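Local coordinates for protein 3'-5'-exonuclease (Saccharomyces cerevisiae, PDB 3E2V) that probably cuts double-stranded DNA as a magnesium-dependent TatD-type nuclease, with endonuclease and 3'-to-5' exonuclease activity, at residues Leu266-Cys279 with Ile293-Cys307. Sequence-based numbering, arbitrary orientation.
Sequences LNLSPNIFIGVNGC and IPTERLLLETDAPWC. With MG (magnesium ion), chain E.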
loop_
_atom_site.group_PDB
_atom_site.type_symbol
_atom_site.label_atom_id
_atom_site.label_comp_id
_atom_site.label_asym_id
_atom_site.label_seq_id
_atom_site.Cartn_x
_atom_site.Cartn_y
_atom_site.Cartn_z
ATOM N N LEU A 266 3.416 15.040 -8.538
ATOM C CA LEU A 266 3.424 16.149 -7.577
ATOM C C LEU A 266 2.572 17.311 -8.039
ATOM O O LEU A 266 1.959 17.997 -7.212
ATOM C CB LEU A 266 4.852 16.627 -7.275
ATOM C CG LEU A 266 5.756 15.612 -6.578
ATOM C CD1 LEU A 266 7.191 16.131 -6.548
ATOM C CD2 LEU A 266 5.290 15.285 -5.154
ATOM N N ASN A 267 2.520 17.515 -9.351
ATOM C CA ASN A 267 1.777 18.628 -9.936
ATOM C C ASN A 267 0.282 18.339 -10.073
ATOM O O ASN A 267 -0.523 19.263 -10.242
ATOM C CB ASN A 267 2.416 19.028 -11.273
ATOM C CG ASN A 267 3.744 19.755 -11.089
ATOM O OD1 ASN A 267 3.923 20.531 -10.147
ATOM N ND2 ASN A 267 4.687 19.493 -11.983
ATOM N N LEU A 268 -0.093 17.066 -10.003
ATOM C CA LEU A 268 -1.499 16.677 -10.081
ATOM C C LEU A 268 -2.323 17.325 -8.957
ATOM O O LEU A 268 -3.435 17.805 -9.200
ATOM C CB LEU A 268 -1.611 15.142 -10.052
ATOM C CG LEU A 268 -2.968 14.462 -9.893
ATOM C CD1 LEU A 268 -3.850 14.748 -11.114
ATOM C CD2 LEU A 268 -2.745 12.969 -9.753
ATOM N N SER A 269 -1.761 17.354 -7.745
ATOM C CA SER A 269 -2.450 17.878 -6.561
ATOM C C SER A 269 -1.454 18.080 -5.431
ATOM O O SER A 269 -0.555 17.268 -5.262
ATOM C CB SER A 269 -3.501 16.877 -6.084
ATOM O OG SER A 269 -3.963 17.195 -4.781
ATOM N N PRO A 270 -1.622 19.145 -4.634
ATOM C CA PRO A 270 -0.792 19.326 -3.445
ATOM C C PRO A 270 -1.010 18.208 -2.432
ATOM O O PRO A 270 -0.216 18.048 -1.508
ATOM C CB PRO A 270 -1.275 20.673 -2.878
ATOM C CG PRO A 270 -2.617 20.857 -3.441
ATOM C CD PRO A 270 -2.556 20.269 -4.810
ATOM N N ASN A 271 -2.083 17.438 -2.627
ATOM C CA ASN A 271 -2.443 16.353 -1.702
ATOM C C ASN A 271 -1.943 14.976 -2.139
ATOM O O ASN A 271 -2.309 13.976 -1.531
ATOM C CB ASN A 271 -3.958 16.346 -1.482
ATOM C CG ASN A 271 -4.425 17.480 -0.570
ATOM O OD1 ASN A 271 -3.668 17.961 0.268
ATOM N ND2 ASN A 271 -5.678 17.897 -0.733
ATOM N N ILE A 272 -1.108 14.949 -3.178
ATOM C CA ILE A 272 -0.381 13.736 -3.581
ATOM C C ILE A 272 0.797 13.533 -2.633
ATOM O O ILE A 272 1.577 14.464 -2.373
ATOM C CB ILE A 272 0.112 13.850 -5.035
ATOM C CG1 ILE A 272 -1.025 13.519 -6.006
ATOM C CG2 ILE A 272 1.349 12.940 -5.305
ATOM C CD1 ILE A 272 -1.339 12.027 -6.148
ATOM N N PHE A 273 0.900 12.312 -2.113
ATOM C CA PHE A 273 2.045 11.885 -1.311
ATOM C C PHE A 273 2.699 10.711 -2.006
ATOM O O PHE A 273 2.030 9.977 -2.739
ATOM C CB PHE A 273 1.602 11.464 0.099
ATOM C CG PHE A 273 1.121 12.598 0.927
ATOM C CD1 PHE A 273 1.960 13.172 1.872
ATOM C CD2 PHE A 273 -0.146 13.113 0.729
ATOM C CE1 PHE A 273 1.538 14.255 2.621
ATOM C CE2 PHE A 273 -0.596 14.202 1.466
ATOM C CZ PHE A 273 0.252 14.780 2.406
ATOM N N ILE A 274 3.989 10.506 -1.730
ATOM C CA ILE A 274 4.778 9.481 -2.420
ATOM C C ILE A 274 5.316 8.496 -1.396
ATOM O O ILE A 274 6.061 8.875 -0.482
ATOM C CB ILE A 274 5.966 10.105 -3.188
ATOM C CG1 ILE A 274 5.512 11.248 -4.127
ATOM C CG2 ILE A 274 6.732 9.025 -3.922
ATOM C CD1 ILE A 274 4.573 10.845 -5.294
ATOM N N GLY A 275 4.911 7.231 -1.530
ATOM C CA GLY A 275 5.418 6.157 -0.670
ATOM C C GLY A 275 6.756 5.623 -1.155
ATOM O O GLY A 275 6.932 5.321 -2.345
ATOM N N VAL A 276 7.694 5.505 -0.214
ATOM C CA VAL A 276 9.064 5.088 -0.499
ATOM C C VAL A 276 9.404 3.865 0.352
ATOM O O VAL A 276 9.316 3.896 1.579
ATOM C CB VAL A 276 10.038 6.241 -0.184
ATOM C CG1 VAL A 276 11.519 5.800 -0.277
ATOM C CG2 VAL A 276 9.777 7.417 -1.119
ATOM N N ASN A 277 9.765 2.777 -0.330
ATOM C CA ASN A 277 10.218 1.561 0.320
ATOM C C ASN A 277 11.553 1.128 -0.297
ATOM O O ASN A 277 12.138 1.856 -1.097
ATOM C CB ASN A 277 9.159 0.456 0.174
ATOM C CG ASN A 277 8.821 0.147 -1.282
ATOM O OD1 ASN A 277 9.704 0.087 -2.144
ATOM N ND2 ASN A 277 7.552 -0.086 -1.557
ATOM N N GLY A 278 12.027 -0.064 0.050
ATOM C CA GLY A 278 13.320 -0.520 -0.459
ATOM C C GLY A 278 13.358 -0.627 -1.967
ATOM O O GLY A 278 14.409 -0.400 -2.569
ATOM N N CYS A 279 12.232 -0.965 -2.592
ATOM C CA CYS A 279 12.179 -1.041 -4.059
ATOM C C CYS A 279 12.363 0.337 -4.720
ATOM O O CYS A 279 12.868 0.432 -5.846
ATOM C CB CYS A 279 10.881 -1.712 -4.534
ATOM S SG CYS A 279 10.770 -3.479 -4.160
ATOM N N ILE A 293 11.709 14.284 -3.965
ATOM C CA ILE A 293 10.399 14.268 -3.305
ATOM C C ILE A 293 10.395 15.267 -2.137
ATOM O O ILE A 293 11.226 15.157 -1.234
ATOM C CB ILE A 293 10.053 12.877 -2.731
ATOM C CG1 ILE A 293 10.105 11.789 -3.814
ATOM C CG2 ILE A 293 8.653 12.916 -2.086
ATOM C CD1 ILE A 293 10.129 10.354 -3.252
ATOM N N PRO A 294 9.463 16.236 -2.129
ATOM C CA PRO A 294 9.428 17.140 -0.963
ATOM C C PRO A 294 9.300 16.342 0.331
ATOM O O PRO A 294 8.462 15.438 0.435
ATOM C CB PRO A 294 8.176 17.977 -1.208
ATOM C CG PRO A 294 8.051 17.995 -2.743
ATOM C CD PRO A 294 8.421 16.573 -3.121
ATOM N N THR A 295 10.146 16.660 1.310
ATOM C CA THR A 295 10.267 15.809 2.492
ATOM C C THR A 295 8.941 15.601 3.233
ATOM O O THR A 295 8.665 14.492 3.701
ATOM C CB THR A 295 11.386 16.340 3.410
ATOM O OG1 THR A 295 12.616 16.289 2.680
ATOM C CG2 THR A 295 11.505 15.504 4.693
ATOM N N GLU A 296 8.113 16.639 3.320
ATOM C CA GLU A 296 6.812 16.504 3.974
ATOM C C GLU A 296 5.754 15.774 3.134
ATOM O O GLU A 296 4.635 15.539 3.605
ATOM C CB GLU A 296 6.301 17.878 4.430
ATOM C CG GLU A 296 5.542 18.672 3.376
ATOM C CD GLU A 296 6.405 19.380 2.345
ATOM O OE1 GLU A 296 7.627 19.147 2.280
ATOM O OE2 GLU A 296 5.838 20.214 1.592
ATOM N N ARG A 297 6.117 15.409 1.905
ATOM C CA ARG A 297 5.202 14.651 1.058
ATOM C C ARG A 297 5.653 13.212 0.855
ATOM O O ARG A 297 5.060 12.475 0.067
ATOM C CB ARG A 297 4.994 15.385 -0.261
ATOM C CG ARG A 297 4.251 16.727 -0.015
ATOM C CD ARG A 297 4.147 17.566 -1.236
ATOM N NE ARG A 297 3.176 16.979 -2.145
ATOM C CZ ARG A 297 2.900 17.443 -3.353
ATOM N NH1 ARG A 297 3.522 18.525 -3.841
ATOM N NH2 ARG A 297 2.004 16.811 -4.083
ATOM N N LEU A 298 6.672 12.815 1.611
ATOM C CA LEU A 298 7.281 11.485 1.512
ATOM C C LEU A 298 6.772 10.642 2.668
ATOM O O LEU A 298 6.823 11.069 3.827
ATOM C CB LEU A 298 8.810 11.639 1.607
ATOM C CG LEU A 298 9.693 10.416 1.319
ATOM C CD1 LEU A 298 11.008 10.947 0.747
ATOM C CD2 LEU A 298 9.936 9.551 2.558
ATOM N N LEU A 299 6.286 9.438 2.357
ATOM C CA LEU A 299 5.872 8.489 3.392
ATOM C C LEU A 299 6.721 7.240 3.303
ATOM O O LEU A 299 7.169 6.872 2.220
ATOM C CB LEU A 299 4.394 8.115 3.229
ATOM C CG LEU A 299 3.448 9.316 3.143
ATOM C CD1 LEU A 299 2.037 8.811 2.929
ATOM C CD2 LEU A 299 3.523 10.217 4.392
ATOM N N LEU A 300 6.975 6.607 4.449
ATOM C CA LEU A 300 7.855 5.437 4.489
ATOM C C LEU A 300 7.040 4.156 4.591
ATOM O O LEU A 300 5.973 4.116 5.222
ATOM C CB LEU A 300 8.783 5.536 5.705
ATOM C CG LEU A 300 9.738 6.725 5.736
ATOM C CD1 LEU A 300 10.464 6.802 7.090
ATOM C CD2 LEU A 300 10.730 6.545 4.609
ATOM N N GLU A 301 7.574 3.091 3.994
ATOM C CA GLU A 301 6.917 1.786 3.983
ATOM C C GLU A 301 7.955 0.737 3.713
ATOM O O GLU A 301 9.037 1.045 3.186
ATOM C CB GLU A 301 5.827 1.693 2.903
ATOM C CG GLU A 301 6.089 2.569 1.687
ATOM C CD GLU A 301 5.326 2.101 0.451
ATOM O OE1 GLU A 301 5.458 0.918 0.086
ATOM O OE2 GLU A 301 4.625 2.925 -0.155
ATOM N N THR A 302 7.639 -0.502 4.089
ATOM C CA THR A 302 8.537 -1.618 3.766
ATOM C C THR A 302 8.082 -2.426 2.556
ATOM O O THR A 302 8.907 -3.002 1.833
ATOM C CB THR A 302 8.716 -2.631 4.932
ATOM O OG1 THR A 302 7.443 -3.195 5.300
ATOM C CG2 THR A 302 9.423 -2.000 6.126
ATOM N N ASP A 303 6.767 -2.490 2.320
ATOM C CA ASP A 303 6.189 -3.453 1.355
ATOM C C ASP A 303 6.479 -4.896 1.764
ATOM O O ASP A 303 6.390 -5.810 0.927
ATOM C CB ASP A 303 6.637 -3.175 -0.095
ATOM C CG ASP A 303 5.617 -3.640 -1.106
ATOM O OD1 ASP A 303 4.398 -3.490 -0.837
ATOM O OD2 ASP A 303 6.029 -4.151 -2.176
ATOM N N ALA A 304 6.783 -5.102 3.049
ATOM C CA ALA A 304 7.092 -6.466 3.525
ATOM C C ALA A 304 5.960 -7.428 3.096
ATOM O O ALA A 304 4.773 -7.079 3.172
ATOM C CB ALA A 304 7.262 -6.463 4.999
ATOM N N PRO A 305 6.298 -8.638 2.638
ATOM C CA PRO A 305 7.609 -9.286 2.672
ATOM C C PRO A 305 8.545 -8.961 1.512
ATOM O O PRO A 305 9.619 -9.566 1.419
ATOM C CB PRO A 305 7.239 -10.766 2.609
ATOM C CG PRO A 305 6.075 -10.774 1.652
ATOM C CD PRO A 305 5.267 -9.516 2.032
ATOM N N TRP A 306 8.130 -8.059 0.628
ATOM C CA TRP A 306 8.908 -7.657 -0.545
ATOM C C TRP A 306 9.857 -6.515 -0.217
ATOM O O TRP A 306 9.851 -5.980 0.899
ATOM C CB TRP A 306 7.943 -7.201 -1.648
ATOM C CG TRP A 306 6.773 -8.133 -1.787
ATOM C CD1 TRP A 306 5.455 -7.858 -1.514
ATOM C CD2 TRP A 306 6.820 -9.495 -2.208
ATOM N NE1 TRP A 306 4.684 -8.968 -1.749
ATOM C CE2 TRP A 306 5.493 -9.990 -2.175
ATOM C CE3 TRP A 306 7.856 -10.349 -2.620
ATOM C CZ2 TRP A 306 5.174 -11.309 -2.532
ATOM C CZ3 TRP A 306 7.537 -11.663 -2.980
ATOM C CH2 TRP A 306 6.204 -12.124 -2.933
ATOM N N CYS A 307 10.705 -6.179 -1.190
ATOM C CA CYS A 307 11.508 -4.953 -1.151
ATOM C C CYS A 307 12.593 -4.906 -0.080
ATOM O O CYS A 307 12.935 -3.831 0.435
ATOM C CB CYS A 307 10.604 -3.718 -1.093
ATOM S SG CYS A 307 9.494 -3.574 -2.533
HETATM MG MG MG E . 2.906 -3.200 -2.495
HETATM O O HOH W 1 11.465 -2.130 1.966
HETATM O O HOH W 2 3.039 -5.232 -2.818
HETATM O O HOH W 3 4.244 -2.972 -3.979
HETATM O O HOH W 4 1.343 -3.658 -1.237
HETATM O O HOH W 5 1.369 -2.975 -4.552
#
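Ile274 and Val276 pair in parallel with Leu298 and Leu300, zipping together the last two strands of the TatD TIM-barrel sheet, which a beta-alpha-beta crossover through helix 284-291 connects. Four backbone hydrogen bonds form the ladder: Ile274 N to Arg297 O, Leu299 N to Ile274 O, Val276 N to Leu299 O and, less straight, Glu301 N to Val276 O.

Apolar packing fills one face. Ile293 CD1 rests against two methyls, 3.6 Å from Val276 CG2 and 3.7 Å from Ile274 CG2, while Leu298 CG also reaches Val276 CG2. On the other face Leu299 CD1 lies beside Phe273 CB.

Polar side chains hold both strand ends. At the N-terminal end, Arg297 bends at chi3 (73°), turning its guanidinium side-on to Ile272 O, which accepts from NE at 3.0 Å and from NH2 at 2.9 Å. Leu266 CD2 covers the centre of one guanidinium face and Pro270 O lies off-centre over the other. At the C-terminal end, Asn277 ND2 donates a hydrogen bond to Glu301 OE1 at 2.8 Å, coming from above the carboxylate plane, the amide and carboxylate planes being 75° apart; Ser254 OG is a second partner of ND2. Glu301 OE2 accepts from His253 ND1, and His253 NE2 and Asp303 OD1 (2.2 Å) both bind the magnesium ion; Asn20 ND2 also hydrogen-bonds Asp303 OD1.

One link is covalent, the disulfide between Cys279 SG and Cys307 SG (2.1 Å). Close by, a water accepts from Gly278 N and donates to Thr302 O and Cys307 O.

Glu301 is thus the second-shell residue behind His253, well placed to fix its imidazole and probably polarise it; Asn277, one shell further out, probably helps orient Glu301, while the disulfide ties the loop after strand 272-276 to the loop that carries Asp303.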